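Local coordinates for phosphate ABC transporter, phosphate-binding protein (Clostridium perfringens, PDB 4Q8R) that probably captures phosphate outside the cell with high affinity and delivers it to an ABC-type transporter for uptake, at residues V14-E19 and F175-D180; A58-K63 and T131-Q136; D226-L229 and G233-I236. All blocks are in the same frame, centred on the assembly; numbering follows the deposited sequence.

From the N terminus, the chain opens contact 1 at the start of helix 15-28, runs through the loop after strand 55-58, where contact 2 opens, and reaches helix 130-139, where contact 2 closes around a phosphate ion. Contact 1 closes later, at residues 175-180, so contact 2 lies wholly within its span. Contact 3 follows in series as a short closure between helices 219-229 and 231-239. Contact 2 bridges the phosphate, and contact 1 probably also joins the two lobes. Contact 3 packs against helix 15-28 through Met18 with Ile228 and Val17 with Ile236, which links it to contact 1; its nearest atoms lie about 11 Å from contact 2.

Contact 1: residues V14-E19 and F175-D180; sequences VGPVME and FSYVDD
Pro16 has the largest share of this contact, its pyrrolidine ring meeting Tyr177 at one end and Ser176 at the other. Pro16 CG lies 3.6 Å from Tyr177 CZ, and Pro16 CD lies 3.5 Å from Tyr177 OH. The two side chains cross at about a right angle, and the proline approaches the phenol ring obliquely. The Tyr177 side chain reaches the helix because CG stands beside its backbone N (chi1 -75°), which swings the ring across to meet Pro16. The hydroxyl is then fixed by a hydrogen bond to the backbone O of Thr12, a residue that also binds the phosphate ion, so Tyr177 is a second-shell neighbour of that site.

On the other flank the direct contact is looser, with Pro16 CB 4.0 Å from Ser176 OG. Here a water completes the junction: it accepts from Val17 N at 3.0 Å and donates to Ser176 OG at 2.9 Å, giving a backbone N-H near the start of the helix a partner across the gap. Ser176 OG is also bonded to Glu240 O, which ties in the C-terminal part of the chain.

No direct hydrogen bond joins the two segments. The arrangement, the first turn of a helix resting on a 3-10 segment that probably belongs to the other lobe, is consistent with the two-lobed periplasmic binding protein fold, in which ligand is held between the lobes.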
loop_
_atom_site.group_PDB
_atom_site.type_symbol
_atom_site.label_atom_id
_atom_site.label_comp_id
_atom_site.label_asym_id
_atom_site.label_seq_id
_atom_site.Cartn_x
_atom_site.Cartn_y
_atom_site.Cartn_z
ATOM N N VAL A 14 -4.769 -0.124 2.633
ATOM C CA VAL A 14 -5.810 0.773 3.178
ATOM C C VAL A 14 -6.509 0.178 4.357
ATOM O O VAL A 14 -7.137 0.924 5.120
ATOM C CB VAL A 14 -6.853 1.179 2.054
ATOM C CG1 VAL A 14 -7.875 2.232 2.527
ATOM C CG2 VAL A 14 -6.141 1.787 0.878
ATOM N N GLY A 15 -6.425 -1.128 4.583
ATOM C CA GLY A 15 -7.186 -1.798 5.629
ATOM C C GLY A 15 -7.037 -1.185 7.045
ATOM O O GLY A 15 -8.062 -0.926 7.685
ATOM N N PRO A 16 -5.782 -0.908 7.516
ATOM C CA PRO A 16 -5.657 -0.417 8.889
ATOM C C PRO A 16 -6.393 0.922 9.037
ATOM O O PRO A 16 -7.171 1.095 9.993
ATOM C CB PRO A 16 -4.147 -0.252 9.059
ATOM C CG PRO A 16 -3.621 -1.464 8.258
ATOM C CD PRO A 16 -4.490 -1.427 7.019
ATOM N N VAL A 17 -6.213 1.835 8.092
ATOM C CA VAL A 17 -6.896 3.146 8.222
ATOM C C VAL A 17 -8.389 3.067 8.048
ATOM O O VAL A 17 -9.148 3.747 8.755
ATOM C CB VAL A 17 -6.256 4.239 7.339
ATOM C CG1 VAL A 17 -6.514 4.092 5.843
ATOM C CG2 VAL A 17 -6.701 5.641 7.799
ATOM N N MET A 18 -8.855 2.255 7.109
ATOM C CA MET A 18 -10.259 2.087 6.970
ATOM C C MET A 18 -10.933 1.516 8.206
ATOM O O MET A 18 -12.065 1.966 8.604
ATOM C CB MET A 18 -10.556 1.153 5.750
ATOM C CG MET A 18 -12.016 1.277 5.260
ATOM S SD MET A 18 -12.448 2.930 4.620
ATOM C CE MET A 18 -11.390 3.148 3.266
ATOM N N GLU A 19 -10.277 0.556 8.888
ATOM C CA GLU A 19 -10.827 0.005 10.138
ATOM C C GLU A 19 -10.888 1.136 11.223
ATOM O O GLU A 19 -11.886 1.279 11.960
ATOM C CB GLU A 19 -9.975 -1.129 10.711
ATOM C CG GLU A 19 -9.893 -2.398 9.827
ATOM C CD GLU A 19 -8.950 -3.465 10.403
ATOM O OE1 GLU A 19 -8.376 -3.285 11.531
ATOM O OE2 GLU A 19 -8.812 -4.490 9.736
ATOM N N PHE A 175 3.745 2.456 4.472
ATOM C CA PHE A 175 4.282 3.013 5.700
ATOM C C PHE A 175 3.362 2.673 6.890
ATOM O O PHE A 175 3.831 2.628 8.065
ATOM C CB PHE A 175 4.306 4.524 5.610
ATOM C CG PHE A 175 5.414 5.132 4.796
ATOM C CD1 PHE A 175 6.300 4.395 3.984
ATOM C CD2 PHE A 175 5.579 6.564 4.838
ATOM C CE1 PHE A 175 7.271 5.037 3.277
ATOM C CE2 PHE A 175 6.590 7.184 4.166
ATOM C CZ PHE A 175 7.439 6.415 3.334
ATOM N N SER A 176 2.047 2.498 6.617
ATOM C CA SER A 176 1.058 2.169 7.624
ATOM C C SER A 176 1.388 0.898 8.422
ATOM O O SER A 176 0.939 0.685 9.535
ATOM C CB SER A 176 -0.363 2.059 7.005
ATOM O OG SER A 176 -1.297 2.279 7.968
ATOM N N TYR A 177 2.168 0.005 7.791
ATOM C CA TYR A 177 2.545 -1.261 8.419
ATOM C C TYR A 177 3.943 -1.242 9.003
ATOM O O TYR A 177 4.357 -2.228 9.606
ATOM C CB TYR A 177 2.505 -2.398 7.400
ATOM C CG TYR A 177 1.098 -2.860 7.044
ATOM C CD1 TYR A 177 0.257 -2.085 6.234
ATOM C CD2 TYR A 177 0.619 -4.069 7.541
ATOM C CE1 TYR A 177 -1.025 -2.541 5.899
ATOM C CE2 TYR A 177 -0.649 -4.502 7.247
ATOM C CZ TYR A 177 -1.478 -3.754 6.439
ATOM O OH TYR A 177 -2.686 -4.335 6.134
ATOM N N VAL A 178 4.690 -0.169 8.814
ATOM C CA VAL A 178 6.101 -0.145 9.290
ATOM C C VAL A 178 6.108 0.089 10.798
ATOM O O VAL A 178 5.372 0.908 11.287
ATOM C CB VAL A 178 6.943 0.910 8.571
ATOM C CG1 VAL A 178 8.349 0.962 9.177
ATOM C CG2 VAL A 178 7.030 0.601 7.064
ATOM N N ASP A 179 6.868 -0.698 11.536
ATOM C CA ASP A 179 7.066 -0.471 12.932
ATOM C C ASP A 179 8.453 -0.912 13.255
ATOM O O ASP A 179 9.230 -1.177 12.343
ATOM C CB ASP A 179 6.023 -1.204 13.801
ATOM C CG ASP A 179 6.018 -2.715 13.566
ATOM O OD1 ASP A 179 7.048 -3.254 13.121
ATOM O OD2 ASP A 179 5.001 -3.346 13.831
ATOM N N ASP A 180 8.774 -0.886 14.568
ATOM C CA ASP A 180 10.123 -1.241 15.020
ATOM C C ASP A 180 10.598 -2.654 14.776
ATOM O O ASP A 180 11.748 -2.933 15.041
ATOM C CB ASP A 180 10.296 -0.967 16.502
ATOM C CG ASP A 180 10.073 0.494 16.854
ATOM O OD1 ASP A 180 10.188 1.360 15.960
ATOM O OD2 ASP A 180 9.775 0.762 18.022
HETATM O O HOH W 1 -3.758 2.058 6.382
#

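Contact 2: residues A58-K63 and T131-Q136; sequences ASRDLK and TRDAFQ. With ZN (zinc ion), chain F; PO4 (phosphate ion), chain B.
Ser59 and Thr131 meet through a phosphate ion that both grip. Their nearest direct approach, Ser59 OG to Thr131 N, is 3.5 Å, and no hydrogen bond crosses between the segments themselves. Ser59 OG donates to O4 of the phosphate at 2.7 Å. Thr131 holds a different oxygen, O3, twice: from OG1 at 2.6 Å and from its backbone N at 3.0 Å, the latter nearly straight at 164°. With OG1 beside the backbone N (chi1 -45°), both donors can converge on that one oxygen. Arg206 donates to the same OG1, which helps fix the direction of its proton. Thr131 N lies near the start of helix 130-139, whose dipole would probably favour the anion. Ser11, Thr12, Ser13, Ser41, Ser129 and Gly130 complete the site.

Away from the phosphate the contact loosens. Asp133, on the partly exposed side, sets OD1 3.8 Å from Arg60 CD, so the carboxylate meets the aliphatic part of the arginine. The guanidinium and carboxylate planes are 50° apart, and Arg60 NE stays 4.8 Å from Asp133 OD2, too far for a salt bridge. The Arg60 tip is engaged on its own side: NH1 donates to Asp61 O at 3.0 Å, almost in the guanidinium plane, and forms a salt bridge with Glu66, while NH2 bonds Ser42. Asp61 turns outward to bind zinc through OD1, with Glu73 as the other protein ligand.

The loop follows strand 55-58, which pairs with strand 205-213. Arg60 rests on Ile45 of helix 41-50, Thr131 packs on Ile81 of strand 71-86, and Ala134 touches Arg206.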
loop_
_atom_site.group_PDB
_atom_site.type_symbol
_atom_site.label_atom_id
_atom_site.label_comp_id
_atom_site.label_asym_id
_atom_site.label_seq_id
_atom_site.Cartn_x
_atom_site.Cartn_y
_atom_site.Cartn_z
ATOM N N ALA A 58 -8.584 1.205 -3.054
ATOM C CA ALA A 58 -7.400 0.970 -3.903
ATOM C C ALA A 58 -6.204 1.782 -3.424
ATOM O O ALA A 58 -6.349 2.955 -2.927
ATOM C CB ALA A 58 -7.712 1.332 -5.285
ATOM N N SER A 59 -5.034 1.212 -3.605
ATOM C CA SER A 59 -3.765 1.874 -3.250
ATOM C C SER A 59 -2.937 2.138 -4.509
ATOM O O SER A 59 -1.686 2.269 -4.493
ATOM C CB SER A 59 -3.013 1.028 -2.261
ATOM O OG SER A 59 -2.613 -0.201 -2.833
ATOM N N ARG A 60 -3.633 2.224 -5.644
ATOM C CA ARG A 60 -3.054 2.676 -6.916
ATOM C C ARG A 60 -4.137 3.468 -7.636
ATOM O O ARG A 60 -5.322 3.376 -7.252
ATOM C CB ARG A 60 -2.630 1.495 -7.820
ATOM C CG ARG A 60 -3.742 0.514 -8.113
ATOM C CD ARG A 60 -3.410 -0.261 -9.353
ATOM N NE ARG A 60 -4.277 -1.390 -9.602
ATOM C CZ ARG A 60 -5.408 -1.339 -10.275
ATOM N NH1 ARG A 60 -5.848 -0.168 -10.757
ATOM N NH2 ARG A 60 -6.070 -2.466 -10.510
ATOM N N ASP A 61 -3.764 4.219 -8.650
ATOM C CA ASP A 61 -4.779 4.852 -9.448
ATOM C C ASP A 61 -5.573 3.784 -10.234
ATOM O O ASP A 61 -5.090 2.679 -10.463
ATOM C CB ASP A 61 -4.173 5.808 -10.426
ATOM C CG ASP A 61 -5.150 6.816 -10.885
ATOM O OD1 ASP A 61 -6.353 6.776 -10.515
ATOM O OD2 ASP A 61 -4.725 7.658 -11.633
ATOM N N LEU A 62 -6.763 4.138 -10.674
ATOM C CA LEU A 62 -7.553 3.247 -11.544
ATOM C C LEU A 62 -6.917 3.146 -12.901
ATOM O O LEU A 62 -6.272 4.094 -13.373
ATOM C CB LEU A 62 -8.959 3.804 -11.754
ATOM C CG LEU A 62 -9.870 3.875 -10.551
ATOM C CD1 LEU A 62 -11.281 4.243 -10.979
ATOM C CD2 LEU A 62 -9.848 2.510 -9.864
ATOM N N LYS A 63 -7.117 2.006 -13.533
ATOM C CA LYS A 63 -6.800 1.866 -14.955
ATOM C C LYS A 63 -7.947 2.470 -15.757
ATOM O O LYS A 63 -9.079 2.556 -15.281
ATOM C CB LYS A 63 -6.605 0.411 -15.285
ATOM C CG LYS A 63 -5.463 -0.268 -14.483
ATOM C CD LYS A 63 -5.546 -1.773 -14.645
ATOM C CE LYS A 63 -4.578 -2.584 -13.787
ATOM N NZ LYS A 63 -3.551 -3.200 -14.629
ATOM N N THR A 131 0.063 -1.949 -4.307
ATOM C CA THR A 131 1.434 -1.643 -3.891
ATOM C C THR A 131 2.425 -2.182 -4.915
ATOM O O THR A 131 3.351 -1.488 -5.321
ATOM C CB THR A 131 1.699 -2.180 -2.493
ATOM O OG1 THR A 131 0.579 -1.863 -1.648
ATOM C CG2 THR A 131 3.047 -1.674 -1.930
ATOM N N ARG A 132 2.190 -3.426 -5.377
ATOM C CA ARG A 132 3.081 -4.000 -6.393
ATOM C C ARG A 132 3.068 -3.141 -7.683
ATOM O O ARG A 132 4.102 -2.814 -8.265
ATOM C CB ARG A 132 2.680 -5.417 -6.711
ATOM C CG ARG A 132 3.470 -6.055 -7.862
ATOM C CD ARG A 132 3.315 -7.536 -7.845
ATOM N NE ARG A 132 3.937 -8.121 -9.063
ATOM C CZ ARG A 132 3.954 -9.407 -9.373
ATOM N NH1 ARG A 132 3.406 -10.292 -8.580
ATOM N NH2 ARG A 132 4.446 -9.794 -10.538
ATOM N N ASP A 133 1.867 -2.745 -8.131
ATOM C CA ASP A 133 1.742 -1.938 -9.316
ATOM C C ASP A 133 2.523 -0.616 -9.224
ATOM O O ASP A 133 3.298 -0.230 -10.102
ATOM C CB ASP A 133 0.280 -1.688 -9.603
ATOM C CG ASP A 133 0.064 -0.790 -10.806
ATOM O OD1 ASP A 133 0.032 0.454 -10.709
ATOM O OD2 ASP A 133 -0.098 -1.357 -11.867
ATOM N N ALA A 134 2.272 0.122 -8.128
ATOM C CA ALA A 134 2.942 1.387 -7.929
ATOM C C ALA A 134 4.433 1.253 -7.733
ATOM O O ALA A 134 5.205 1.999 -8.310
ATOM C CB ALA A 134 2.368 2.082 -6.690
ATOM N N PHE A 135 4.833 0.255 -6.972
ATOM C CA PHE A 135 6.251 -0.007 -6.769
ATOM C C PHE A 135 6.970 -0.280 -8.064
ATOM O O PHE A 135 8.024 0.303 -8.365
ATOM C CB PHE A 135 6.394 -1.248 -5.851
ATOM C CG PHE A 135 7.812 -1.674 -5.593
ATOM C CD1 PHE A 135 8.564 -1.028 -4.586
ATOM C CD2 PHE A 135 8.383 -2.722 -6.259
ATOM C CE1 PHE A 135 9.863 -1.373 -4.311
ATOM C CE2 PHE A 135 9.710 -3.105 -5.983
ATOM C CZ PHE A 135 10.455 -2.444 -5.008
ATOM N N GLN A 136 6.388 -1.149 -8.886
ATOM C CA GLN A 136 7.036 -1.478 -10.156
ATOM C C GLN A 136 7.138 -0.328 -11.121
ATOM O O GLN A 136 8.159 -0.103 -11.761
ATOM C CB GLN A 136 6.341 -2.686 -10.811
ATOM C CG GLN A 136 6.528 -3.936 -9.998
ATOM C CD GLN A 136 5.840 -5.173 -10.511
ATOM O OE1 GLN A 136 6.088 -6.273 -10.024
ATOM N NE2 GLN A 136 4.849 -4.988 -11.383
HETATM ZN ZN ZN F . -7.723 8.153 -11.067
HETATM P P PO4 B . -2.685 -3.604 -1.818
HETATM O O1 PO4 B . -3.576 -3.488 -3.065
HETATM O O2 PO4 B . -3.134 -4.741 -0.925
HETATM O O3 PO4 B . -1.219 -3.666 -2.223
HETATM O O4 PO4 B . -2.824 -2.256 -1.035
HETATM O O HOH W 2 -6.806 9.163 -9.962
#

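Contact 3: residues D226-L229 and G233-I236; sequences DFIL and GQDI. With ZN (zinc ion), chain D.
Gln234 reaches back from one helix to the end of the preceding one and bonds the carbonyl of Ile228. From CB, the chain turns beside its backbone N (chi1 -62°) and bends again at chi2 (-75°), a shape that folds the amide over the helix end. CG passes 3.6 Å from Ile228 O and 3.7 Å from Leu229 O, and CD lies 3.8 Å from Ile228 O. At the tip, NE2 donates to Ile228 O at 2.9 Å in an almost straight bond of 173°. The acceptor lies in the amide plane, but the donor sits above the carbonyl plane. NE2 also bonds Ile76 O, while OE1 accepts a weak bond from Val245 N.

Next to it along the chain, Gly233 CA comes 3.3 Å from Phe227 O in a CA-H...O contact. On another flank, Ile236 CD1 meets Phe227 CE2 at 4.2 Å, the two side chains crossing at about a right angle and both packing on helix 15-28. Asp235 OD2 binds zinc together with Glu231, four residues earlier on helix 231-239. The whole is a tight corner between consecutive helices, with an i, i+4 carboxylate pair on the second helix of the kind that holds a metal on a helix surface.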
loop_
_atom_site.group_PDB
_atom_site.type_symbol
_atom_site.label_atom_id
_atom_site.label_comp_id
_atom_site.label_asym_id
_atom_site.label_seq_id
_atom_site.Cartn_x
_atom_site.Cartn_y
_atom_site.Cartn_z
ATOM N N ASP A 226 -17.435 11.184 3.491
ATOM C CA ASP A 226 -17.354 12.574 3.972
ATOM C C ASP A 226 -16.680 12.618 5.343
ATOM O O ASP A 226 -15.901 13.544 5.640
ATOM C CB ASP A 226 -18.756 13.221 3.973
ATOM C CG ASP A 226 -19.256 13.584 2.542
ATOM O OD1 ASP A 226 -18.458 13.641 1.564
ATOM O OD2 ASP A 226 -20.483 13.792 2.401
ATOM N N PHE A 227 -16.945 11.614 6.179
ATOM C CA PHE A 227 -16.286 11.573 7.479
ATOM C C PHE A 227 -14.780 11.374 7.334
ATOM O O PHE A 227 -13.994 11.967 8.021
ATOM C CB PHE A 227 -16.831 10.471 8.324
ATOM C CG PHE A 227 -16.074 10.282 9.579
ATOM C CD1 PHE A 227 -16.272 11.153 10.641
ATOM C CD2 PHE A 227 -15.127 9.255 9.713
ATOM C CE1 PHE A 227 -15.575 10.969 11.823
ATOM C CE2 PHE A 227 -14.414 9.087 10.885
ATOM C CZ PHE A 227 -14.631 9.938 11.946
ATOM N N ILE A 228 -14.382 10.482 6.435
ATOM C CA ILE A 228 -12.946 10.228 6.212
ATOM C C ILE A 228 -12.229 11.492 5.739
ATOM O O ILE A 228 -11.072 11.760 6.098
ATOM C CB ILE A 228 -12.732 9.089 5.202
ATOM C CG1 ILE A 228 -13.250 7.780 5.748
ATOM C CG2 ILE A 228 -11.234 8.979 4.819
ATOM C CD1 ILE A 228 -13.251 6.682 4.648
ATOM N N LEU A 229 -12.944 12.321 4.976
ATOM C CA LEU A 229 -12.377 13.548 4.437
ATOM C C LEU A 229 -12.425 14.726 5.402
ATOM O O LEU A 229 -11.811 15.785 5.139
ATOM C CB LEU A 229 -13.040 13.979 3.155
ATOM C CG LEU A 229 -12.895 13.009 1.985
ATOM C CD1 LEU A 229 -13.759 13.453 0.832
ATOM C CD2 LEU A 229 -11.423 12.878 1.595
ATOM N N GLY A 233 -11.485 12.715 10.317
ATOM C CA GLY A 233 -11.117 11.556 9.501
ATOM C C GLY A 233 -9.679 11.670 8.983
ATOM O O GLY A 233 -8.939 10.677 8.886
ATOM N N GLN A 234 -9.256 12.883 8.647
ATOM C CA GLN A 234 -7.884 13.112 8.205
ATOM C C GLN A 234 -6.824 13.030 9.326
ATOM O O GLN A 234 -5.667 12.703 9.071
ATOM C CB GLN A 234 -7.779 14.383 7.390
ATOM C CG GLN A 234 -8.580 14.364 6.121
ATOM C CD GLN A 234 -7.910 13.491 5.022
ATOM O OE1 GLN A 234 -6.786 13.799 4.542
ATOM N NE2 GLN A 234 -8.577 12.375 4.682
ATOM N N ASP A 235 -7.211 13.328 10.562
ATOM C CA ASP A 235 -6.324 13.051 11.700
ATOM C C ASP A 235 -6.106 11.563 11.906
ATOM O O ASP A 235 -5.009 11.150 12.304
ATOM C CB ASP A 235 -6.881 13.611 13.035
ATOM C CG ASP A 235 -6.804 15.125 13.127
ATOM O OD1 ASP A 235 -6.006 15.738 12.401
ATOM O OD2 ASP A 235 -7.610 15.672 13.961
ATOM N N ILE A 236 -7.140 10.750 11.620
ATOM C CA ILE A 236 -7.002 9.294 11.713
ATOM C C ILE A 236 -6.026 8.803 10.608
ATOM O O ILE A 236 -5.199 7.975 10.886
ATOM C CB ILE A 236 -8.396 8.599 11.587
ATOM C CG1 ILE A 236 -9.208 8.843 12.881
ATOM C CG2 ILE A 236 -8.287 7.128 11.317
ATOM C CD1 ILE A 236 -10.714 8.676 12.774
HETATM ZN ZN ZN D . -7.124 17.654 13.959
#